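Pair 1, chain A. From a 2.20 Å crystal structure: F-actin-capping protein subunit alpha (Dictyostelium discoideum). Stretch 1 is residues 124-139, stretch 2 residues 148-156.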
# COMPACT_ATOMS: atom_id res chain seq x y z
N LYS A 124 22.39 -5.28 21.99
CA LYS A 124 22.48 -6.72 21.75
C LYS A 124 21.19 -7.27 21.12
O LYS A 124 21.23 -8.09 20.21
CB LYS A 124 22.75 -7.47 23.07
CG LYS A 124 24.10 -7.13 23.70
CD LYS A 124 24.33 -7.85 25.04
CE LYS A 124 23.46 -7.28 26.16
NZ LYS A 124 23.81 -7.82 27.52
N TYR A 125 20.05 -6.83 21.63
CA TYR A 125 18.77 -7.28 21.09
C TYR A 125 18.68 -6.90 19.61
O TYR A 125 18.31 -7.71 18.78
CB TYR A 125 17.62 -6.64 21.86
CG TYR A 125 16.25 -7.04 21.35
CD1 TYR A 125 15.81 -8.36 21.44
CD2 TYR A 125 15.40 -6.10 20.76
CE1 TYR A 125 14.56 -8.73 20.94
CE2 TYR A 125 14.15 -6.46 20.26
CZ TYR A 125 13.74 -7.78 20.35
OH TYR A 125 12.52 -8.14 19.84
N CYS A 126 19.03 -5.66 19.31
CA CYS A 126 19.01 -5.14 17.95
C CYS A 126 19.96 -5.92 17.03
O CYS A 126 19.59 -6.27 15.91
CB CYS A 126 19.40 -3.65 18.00
SG CYS A 126 19.09 -2.71 16.50
N ASN A 127 21.16 -6.21 17.52
CA ASN A 127 22.13 -6.95 16.73
C ASN A 127 21.67 -8.38 16.50
O ASN A 127 21.99 -8.98 15.48
CB ASN A 127 23.51 -7.00 17.42
CG ASN A 127 24.19 -5.66 17.44
OD1 ASN A 127 23.72 -4.69 16.85
ND2 ASN A 127 25.33 -5.58 18.14
N GLU A 128 20.91 -8.92 17.45
CA GLU A 128 20.43 -10.29 17.35
C GLU A 128 19.23 -10.49 16.42
O GLU A 128 19.20 -11.44 15.64
CB GLU A 128 20.08 -10.81 18.74
CG GLU A 128 19.44 -12.20 18.75
CD GLU A 128 20.45 -13.32 18.57
OE1 GLU A 128 21.27 -13.55 19.49
OE2 GLU A 128 20.43 -13.99 17.51
N TYR A 129 18.24 -9.60 16.48
CA TYR A 129 17.05 -9.79 15.65
C TYR A 129 16.84 -8.86 14.46
O TYR A 129 15.95 -9.09 13.65
CB TYR A 129 15.81 -9.75 16.54
CG TYR A 129 15.83 -10.82 17.60
CD1 TYR A 129 16.44 -10.60 18.83
CD2 TYR A 129 15.28 -12.08 17.35
CE1 TYR A 129 16.50 -11.60 19.79
CE2 TYR A 129 15.34 -13.10 18.31
CZ TYR A 129 15.95 -12.84 19.53
OH TYR A 129 16.01 -13.83 20.49
N TYR A 130 17.66 -7.82 14.34
CA TYR A 130 17.50 -6.90 13.23
C TYR A 130 18.83 -6.67 12.52
O TYR A 130 19.59 -5.76 12.87
CB TYR A 130 16.93 -5.57 13.74
CG TYR A 130 15.60 -5.69 14.46
CD1 TYR A 130 14.41 -5.62 13.75
CD2 TYR A 130 15.54 -5.86 15.85
CE1 TYR A 130 13.18 -5.73 14.39
CE2 TYR A 130 14.31 -5.97 16.50
CZ TYR A 130 13.13 -5.90 15.76
OH TYR A 130 11.90 -6.01 16.36
N PRO A 131 19.12 -7.48 11.50
CA PRO A 131 20.36 -7.38 10.72
C PRO A 131 20.82 -5.96 10.35
O PRO A 131 21.97 -5.61 10.59
CB PRO A 131 20.08 -8.26 9.50
CG PRO A 131 18.56 -8.45 9.50
CD PRO A 131 18.24 -8.52 10.95
N ASN A 132 19.94 -5.14 9.78
CA ASN A 132 20.33 -3.77 9.44
C ASN A 132 19.76 -2.74 10.42
O ASN A 132 19.68 -1.55 10.10
CB ASN A 132 19.86 -3.37 8.04
CG ASN A 132 20.46 -4.23 6.96
OD1 ASN A 132 21.64 -4.58 7.02
ND2 ASN A 132 19.65 -4.56 5.96
N GLY A 133 19.36 -3.20 11.60
CA GLY A 133 18.77 -2.29 12.56
C GLY A 133 19.72 -1.34 13.27
O GLY A 133 20.86 -1.67 13.54
N VAL A 134 19.22 -0.15 13.55
CA VAL A 134 19.97 0.87 14.27
C VAL A 134 19.06 1.20 15.44
O VAL A 134 17.84 1.36 15.27
CB VAL A 134 20.20 2.12 13.40
CG1 VAL A 134 20.99 3.16 14.17
CG2 VAL A 134 20.93 1.73 12.12
N SER A 135 19.63 1.30 16.64
CA SER A 135 18.85 1.58 17.84
C SER A 135 19.15 2.92 18.50
O SER A 135 20.14 3.59 18.18
CB SER A 135 19.10 0.47 18.86
OG SER A 135 20.46 0.44 19.23
N ALA A 136 18.28 3.31 19.43
CA ALA A 136 18.42 4.55 20.17
C ALA A 136 17.67 4.43 21.49
O ALA A 136 16.49 4.08 21.52
CB ALA A 136 17.89 5.71 19.35
N VAL A 137 18.36 4.71 22.60
CA VAL A 137 17.77 4.64 23.92
C VAL A 137 17.89 5.98 24.64
O VAL A 137 19.00 6.48 24.88
CB VAL A 137 18.43 3.54 24.77
CG1 VAL A 137 17.73 3.41 26.12
CG2 VAL A 137 18.39 2.21 24.02
N TYR A 138 16.75 6.56 24.98
CA TYR A 138 16.68 7.85 25.65
C TYR A 138 16.20 7.67 27.08
O TYR A 138 15.61 6.65 27.42
CB TYR A 138 15.70 8.75 24.90
CG TYR A 138 15.96 8.84 23.42
CD1 TYR A 138 17.00 9.62 22.91
CD2 TYR A 138 15.14 8.17 22.50
CE1 TYR A 138 17.22 9.74 21.53
CE2 TYR A 138 15.35 8.28 21.12
CZ TYR A 138 16.38 9.06 20.64
OH TYR A 138 16.56 9.21 19.29
N GLY A 139 16.45 8.67 27.92
CA GLY A 139 16.01 8.59 29.31
C GLY A 139 15.56 9.94 29.83
O GLY A 139 16.03 10.98 29.37
N ILE A 148 12.24 5.25 30.16
CA ILE A 148 13.29 4.90 29.21
C ILE A 148 12.62 4.55 27.90
O ILE A 148 11.81 3.64 27.84
CB ILE A 148 14.11 3.67 29.68
CG1 ILE A 148 14.77 3.98 31.03
CG2 ILE A 148 15.16 3.30 28.63
CD1 ILE A 148 15.64 5.23 31.01
N THR A 149 12.95 5.30 26.84
CA THR A 149 12.36 5.07 25.53
C THR A 149 13.33 4.37 24.58
O THR A 149 14.42 4.87 24.30
CB THR A 149 11.91 6.39 24.89
OG1 THR A 149 11.08 7.11 25.81
CG2 THR A 149 11.13 6.13 23.61
N VAL A 150 12.92 3.20 24.08
CA VAL A 150 13.73 2.41 23.16
C VAL A 150 13.16 2.46 21.74
O VAL A 150 12.01 2.08 21.50
CB VAL A 150 13.78 0.94 23.59
CG1 VAL A 150 14.75 0.18 22.72
CG2 VAL A 150 14.18 0.84 25.05
N CYS A 151 13.98 2.92 20.80
CA CYS A 151 13.59 3.01 19.41
C CYS A 151 14.45 2.09 18.56
O CYS A 151 15.67 2.03 18.74
CB CYS A 151 13.77 4.44 18.89
SG CYS A 151 12.87 5.73 19.79
N ILE A 152 13.82 1.35 17.66
CA ILE A 152 14.54 0.46 16.76
C ILE A 152 13.97 0.72 15.37
O ILE A 152 12.75 0.81 15.20
CB ILE A 152 14.32 -1.03 17.11
CG1 ILE A 152 14.76 -1.29 18.56
CG2 ILE A 152 15.11 -1.91 16.14
CD1 ILE A 152 14.87 -2.74 18.96
N SER A 153 14.85 0.87 14.38
CA SER A 153 14.38 1.14 13.02
C SER A 153 15.29 0.49 11.99
O SER A 153 16.50 0.70 12.01
CB SER A 153 14.32 2.65 12.78
OG SER A 153 13.56 2.94 11.61
N THR A 154 14.70 -0.28 11.09
CA THR A 154 15.46 -0.95 10.06
C THR A 154 14.67 -1.01 8.77
O THR A 154 13.48 -1.32 8.77
CB THR A 154 15.83 -2.39 10.49
OG1 THR A 154 16.67 -2.97 9.49
CG2 THR A 154 14.58 -3.24 10.66
N CYS A 155 15.36 -0.74 7.66
CA CYS A 155 14.73 -0.72 6.36
C CYS A 155 15.54 -1.47 5.32
O CYS A 155 16.66 -1.90 5.58
CB CYS A 155 14.55 0.72 5.90
SG CYS A 155 16.12 1.63 5.83
N ILE A 156 14.94 -1.62 4.14
CA ILE A 156 15.58 -2.29 3.03
C ILE A 156 15.08 -1.66 1.75
O ILE A 156 13.92 -1.25 1.65
CB ILE A 156 15.28 -3.79 3.04
CG1 ILE A 156 16.04 -4.47 1.91
CG2 ILE A 156 13.79 -4.02 2.87
CD1 ILE A 156 15.97 -5.98 1.97
O HOH W 1 18.15 0.29 7.78
O HOH W 2 16.95 -5.62 9.26

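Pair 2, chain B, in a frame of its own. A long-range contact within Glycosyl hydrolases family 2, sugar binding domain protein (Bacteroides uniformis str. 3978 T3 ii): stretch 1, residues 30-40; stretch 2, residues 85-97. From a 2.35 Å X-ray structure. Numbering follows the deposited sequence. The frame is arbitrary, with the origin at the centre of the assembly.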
# COMPACT_ATOMS: atom_id res chain seq x y z
N ARG B 30 16.93 8.56 -23.90
CA ARG B 30 15.89 8.33 -22.91
C ARG B 30 15.81 6.84 -22.61
O ARG B 30 15.63 6.02 -23.52
CB ARG B 30 14.54 8.83 -23.41
CG ARG B 30 14.42 10.31 -23.48
CD ARG B 30 13.07 10.69 -24.00
NE ARG B 30 12.91 12.13 -23.99
CZ ARG B 30 11.90 12.77 -24.58
NH1 ARG B 30 10.96 12.08 -25.22
NH2 ARG B 30 11.85 14.09 -24.52
N LEU B 31 15.94 6.49 -21.33
CA LEU B 31 15.77 5.13 -20.84
C LEU B 31 14.31 4.95 -20.47
O LEU B 31 13.90 5.23 -19.35
CB LEU B 31 16.69 4.89 -19.65
CG LEU B 31 18.14 5.32 -19.88
CD1 LEU B 31 18.94 5.15 -18.63
CD2 LEU B 31 18.76 4.50 -21.01
N THR B 32 13.50 4.48 -21.41
CA THR B 32 12.10 4.23 -21.09
C THR B 32 11.75 2.75 -20.93
O THR B 32 10.78 2.44 -20.23
CB THR B 32 11.19 4.86 -22.15
OG1 THR B 32 11.28 4.16 -23.39
CG2 THR B 32 11.56 6.33 -22.39
N GLU B 33 12.52 1.82 -21.50
CA GLU B 33 12.08 0.43 -21.60
C GLU B 33 12.78 -0.48 -20.59
O GLU B 33 13.90 -0.22 -20.15
CB GLU B 33 12.33 -0.13 -23.00
CG GLU B 33 11.99 0.78 -24.13
CD GLU B 33 10.52 1.00 -24.23
OE1 GLU B 33 9.78 -0.00 -24.17
OE2 GLU B 33 10.10 2.18 -24.37
N HIS B 34 12.07 -1.56 -20.23
CA HIS B 34 12.65 -2.72 -19.56
C HIS B 34 13.09 -2.39 -18.14
O HIS B 34 14.15 -2.83 -17.69
CB HIS B 34 13.81 -3.31 -20.37
CG HIS B 34 13.49 -3.47 -21.83
ND1 HIS B 34 14.16 -2.79 -22.82
CD2 HIS B 34 12.53 -4.20 -22.45
CE1 HIS B 34 13.65 -3.12 -23.99
NE2 HIS B 34 12.66 -3.97 -23.80
N TRP B 35 12.28 -1.64 -17.43
CA TRP B 35 12.52 -1.40 -16.02
C TRP B 35 11.62 -2.31 -15.19
O TRP B 35 10.53 -2.70 -15.61
CB TRP B 35 12.23 0.05 -15.64
CG TRP B 35 13.20 1.06 -16.13
CD1 TRP B 35 13.14 1.75 -17.32
CD2 TRP B 35 14.34 1.57 -15.43
NE1 TRP B 35 14.19 2.65 -17.39
CE2 TRP B 35 14.94 2.55 -16.25
CE3 TRP B 35 14.91 1.28 -14.19
CZ2 TRP B 35 16.07 3.24 -15.87
CZ3 TRP B 35 16.05 1.98 -13.81
CH2 TRP B 35 16.61 2.95 -14.65
N GLU B 36 12.09 -2.65 -14.00
CA GLU B 36 11.25 -3.29 -13.02
C GLU B 36 11.04 -2.33 -11.85
O GLU B 36 11.93 -1.55 -11.49
CB GLU B 36 11.86 -4.59 -12.53
CG GLU B 36 11.74 -5.72 -13.53
CD GLU B 36 12.27 -7.05 -12.99
OE1 GLU B 36 13.33 -7.05 -12.33
OE2 GLU B 36 11.61 -8.09 -13.20
N PHE B 37 9.85 -2.40 -11.26
CA PHE B 37 9.50 -1.50 -10.17
C PHE B 37 8.74 -2.26 -9.09
O PHE B 37 7.96 -3.16 -9.39
CB PHE B 37 8.65 -0.33 -10.71
CG PHE B 37 7.88 0.36 -9.65
CD1 PHE B 37 8.51 1.25 -8.78
CD2 PHE B 37 6.53 0.08 -9.48
CE1 PHE B 37 7.80 1.86 -7.76
CE2 PHE B 37 5.81 0.70 -8.47
CZ PHE B 37 6.45 1.59 -7.61
N ILE B 38 8.98 -1.90 -7.82
CA ILE B 38 8.19 -2.45 -6.71
C ILE B 38 7.92 -1.32 -5.73
O ILE B 38 8.80 -0.51 -5.44
CB ILE B 38 8.90 -3.65 -6.02
CG1 ILE B 38 7.96 -4.31 -5.03
CG2 ILE B 38 10.15 -3.23 -5.26
CD1 ILE B 38 8.54 -5.59 -4.44
N ARG B 39 6.70 -1.26 -5.20
CA ARG B 39 6.29 -0.14 -4.36
C ARG B 39 6.49 -0.44 -2.86
O ARG B 39 5.56 -0.46 -2.06
CB ARG B 39 4.85 0.25 -4.66
CG ARG B 39 4.51 1.59 -4.06
CD ARG B 39 3.21 2.10 -4.56
NE ARG B 39 2.08 1.59 -3.78
CZ ARG B 39 0.85 2.07 -3.91
NH1 ARG B 39 0.60 3.06 -4.79
NH2 ARG B 39 -0.14 1.57 -3.16
N GLN B 40 7.75 -0.62 -2.50
CA GLN B 40 8.14 -0.86 -1.11
C GLN B 40 9.66 -0.79 -1.05
O GLN B 40 10.34 -0.79 -2.08
CB GLN B 40 7.65 -2.19 -0.58
CG GLN B 40 8.22 -3.41 -1.30
CD GLN B 40 7.76 -4.71 -0.65
OE1 GLN B 40 6.68 -5.21 -0.93
NE2 GLN B 40 8.57 -5.22 0.26
N TYR B 85 -3.30 8.34 -0.81
CA TYR B 85 -2.31 8.10 -1.85
C TYR B 85 -0.99 7.70 -1.20
O TYR B 85 -0.66 8.14 -0.10
CB TYR B 85 -2.15 9.34 -2.75
CG TYR B 85 -1.24 10.47 -2.28
CD1 TYR B 85 -0.01 10.68 -2.88
CD2 TYR B 85 -1.63 11.35 -1.28
CE1 TYR B 85 0.82 11.71 -2.50
CE2 TYR B 85 -0.81 12.39 -0.87
CZ TYR B 85 0.42 12.57 -1.50
OH TYR B 85 1.26 13.60 -1.14
N TYR B 86 -0.26 6.82 -1.88
CA TYR B 86 0.89 6.16 -1.28
C TYR B 86 2.03 7.16 -1.06
O TYR B 86 2.40 7.91 -1.97
CB TYR B 86 1.35 5.00 -2.17
CG TYR B 86 2.61 4.36 -1.68
CD1 TYR B 86 2.59 3.41 -0.65
CD2 TYR B 86 3.84 4.71 -2.22
CE1 TYR B 86 3.75 2.82 -0.19
CE2 TYR B 86 5.01 4.14 -1.77
CZ TYR B 86 4.96 3.18 -0.75
OH TYR B 86 6.12 2.62 -0.30
N GLN B 87 2.59 7.18 0.15
CA GLN B 87 3.69 8.08 0.50
C GLN B 87 4.77 7.26 1.19
O GLN B 87 4.68 6.98 2.39
CB GLN B 87 3.23 9.25 1.38
CG GLN B 87 2.30 10.19 0.69
CD GLN B 87 1.86 11.34 1.58
OE1 GLN B 87 1.09 11.15 2.54
NE2 GLN B 87 2.34 12.51 1.28
N GLY B 88 5.80 6.89 0.43
CA GLY B 88 6.79 5.96 0.91
C GLY B 88 7.82 5.60 -0.14
O GLY B 88 7.93 6.24 -1.19
N PRO B 89 8.61 4.57 0.14
CA PRO B 89 9.69 4.19 -0.77
C PRO B 89 9.25 3.18 -1.84
O PRO B 89 8.24 2.49 -1.71
CB PRO B 89 10.72 3.57 0.19
CG PRO B 89 9.82 2.88 1.23
CD PRO B 89 8.67 3.85 1.43
N GLY B 90 10.05 3.14 -2.90
CA GLY B 90 9.88 2.17 -3.97
C GLY B 90 11.17 2.10 -4.75
O GLY B 90 12.01 3.00 -4.65
N TRP B 91 11.32 1.03 -5.53
CA TRP B 91 12.59 0.74 -6.19
C TRP B 91 12.41 0.49 -7.68
O TRP B 91 11.45 -0.17 -8.09
CB TRP B 91 13.26 -0.49 -5.58
CG TRP B 91 14.02 -0.29 -4.28
CD1 TRP B 91 13.53 -0.42 -3.00
CD2 TRP B 91 15.41 0.02 -4.14
NE1 TRP B 91 14.52 -0.20 -2.08
CE2 TRP B 91 15.69 0.08 -2.76
CE3 TRP B 91 16.44 0.27 -5.05
CZ2 TRP B 91 16.95 0.38 -2.27
CZ3 TRP B 91 17.70 0.56 -4.55
CH2 TRP B 91 17.95 0.60 -3.18
N TYR B 92 13.37 0.94 -8.48
CA TYR B 92 13.45 0.59 -9.89
C TYR B 92 14.77 -0.13 -10.17
O TYR B 92 15.77 0.13 -9.51
CB TYR B 92 13.38 1.83 -10.79
CG TYR B 92 12.14 2.66 -10.65
CD1 TYR B 92 12.02 3.63 -9.66
CD2 TYR B 92 11.10 2.53 -11.56
CE1 TYR B 92 10.89 4.44 -9.57
CE2 TYR B 92 9.98 3.32 -11.48
CZ TYR B 92 9.87 4.27 -10.48
OH TYR B 92 8.73 5.04 -10.42
N ARG B 93 14.77 -1.01 -11.17
CA ARG B 93 16.00 -1.68 -11.57
C ARG B 93 15.94 -2.08 -13.03
O ARG B 93 14.87 -2.36 -13.57
CB ARG B 93 16.29 -2.91 -10.72
CG ARG B 93 15.26 -4.02 -10.84
CD ARG B 93 15.59 -5.18 -9.89
NE ARG B 93 14.68 -6.31 -10.09
CZ ARG B 93 14.54 -7.33 -9.25
NH1 ARG B 93 15.24 -7.39 -8.12
NH2 ARG B 93 13.68 -8.28 -9.54
N THR B 94 17.12 -2.09 -13.67
CA THR B 94 17.23 -2.49 -15.07
C THR B 94 18.68 -2.82 -15.40
O THR B 94 19.58 -2.71 -14.57
CB THR B 94 16.72 -1.40 -16.02
OG1 THR B 94 16.68 -1.95 -17.33
CG2 THR B 94 17.70 -0.21 -16.05
N MET B 95 18.88 -3.21 -16.67
CA MET B 95 20.18 -3.59 -17.22
C MET B 95 20.52 -2.65 -18.36
O MET B 95 19.70 -2.46 -19.27
CB MET B 95 20.12 -5.04 -17.74
CG MET B 95 21.13 -5.96 -17.13
SD MET B 95 20.80 -6.25 -15.40
CE MET B 95 19.72 -7.69 -15.53
N LEU B 96 21.72 -2.08 -18.35
CA LEU B 96 22.09 -1.10 -19.38
C LEU B 96 23.32 -1.54 -20.18
O LEU B 96 24.32 -1.97 -19.60
CB LEU B 96 22.37 0.28 -18.77
CG LEU B 96 21.19 1.05 -18.19
CD1 LEU B 96 21.63 2.47 -17.94
CD2 LEU B 96 19.98 1.00 -19.12
N ASN B 97 23.22 -1.40 -21.50
CA ASN B 97 24.38 -1.44 -22.38
C ASN B 97 25.03 -0.07 -22.38
O ASN B 97 24.43 0.90 -22.85
CB ASN B 97 23.98 -1.83 -23.80
CG ASN B 97 23.72 -3.29 -23.94
OD1 ASN B 97 24.54 -4.11 -23.54
ND2 ASN B 97 22.56 -3.64 -24.50

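Both pairs place two antiparallel strands side by side: the strand axes approach to 4.7 Å at 166° in pair 1 and to 4.6 Å at 161° in pair 2, and 14 central residues superpose with an RMSD of 0.6 Å. In the shared register V134(A)–S153(A) falls on E36(B)–R93(B), S135(A)–I152(A) on F37(B)–Y92(B), and A136(A)–C151(A) on I38(B)–W91(B). The outer two of these are hydrogen-bonded pairs, the middle one is not. In pair 1, V134(A) N donates to S153(A) O and S153(A) N to V134(A) O, both at 3.2 Å, whereas the matching bonds of pair 2 are shorter, E36(B) N to R93(B) O at 2.8 Å and R93(B) N to E36(B) O at 2.9 Å. Pair 1 continues the ladder through Y138(A) N to T149(A) O and T149(A) N to Y138(A) O, both 3.0 Å. The counterparts Q40(B) and P89(B) form no such pair: proline has no amide hydrogen to give, and Q40(B) N, 3.2 Å from P89(B) O, meets it at a poor angle.

At V134(A)–S153(A) the matched side chains make a clear chemical contrast. There the valine and serine make no side-chain bond to each other, while E36(B) and R93(B) form a salt bridge, with R93(B) NE donating to E36(B) OE1 at 2.7 Å and R93(B) NH2 adding a weak bond to E36(B) OE1 at 3.1 Å. On the same face, A136(A) CB meets C151(A) CB at 4.3 Å; in pair 2 the larger side chains of I38(B) and W91(B) approach no closer than I38(B) CG2 to W91(B) CB, 4.2 Å.

On the other face, small S135(A) lies beside I152(A), whose apolar partners come from the preceding helix and turn: I152(A) CD1 reaches the edge of the Y125(A) ring, 3.8 Å from Y125(A) CD2, and I152(A) CG2 sits over a face of the Y130(A) ring, 4.1 Å from its centroid. In pair 2 the ring partner is the directly bridged residue of the facing strand: F37(B) CD1 lies 3.7 Å from Y92(B) CE2, over one face of the tyrosine ring, with the ring planes at 39°. W35(B), which matches G133(A), adds its CE3 3.8 Å from Y92(B) CB.

The matched threonines T154(A) and T94(B) share the t rotamer but bond differently. T94(B) OG1 donates to H34(B) O at 2.7 Å, and T94(B) CG2 lies over the six-membered ring of W35(B), 3.5 Å from its centroid. T154(A) OG1 is 3.4 Å from N132(A) O at a poor angle; water 2 instead links T154(A) OG1, 2.7 Å away, to N132(A) N, 3.1 Å away. G133(A) offers no ring in the place of W35(B); T154(A) CG2 lies 3.9 Å from Y130(A) CD1.

Farther along, V137(A) CG1 packs on I148(A) CG2 at 3.6 Å, whereas its match R39(B) lays its guanidinium flat on the Y86(B) ring, centres 4.3 Å apart.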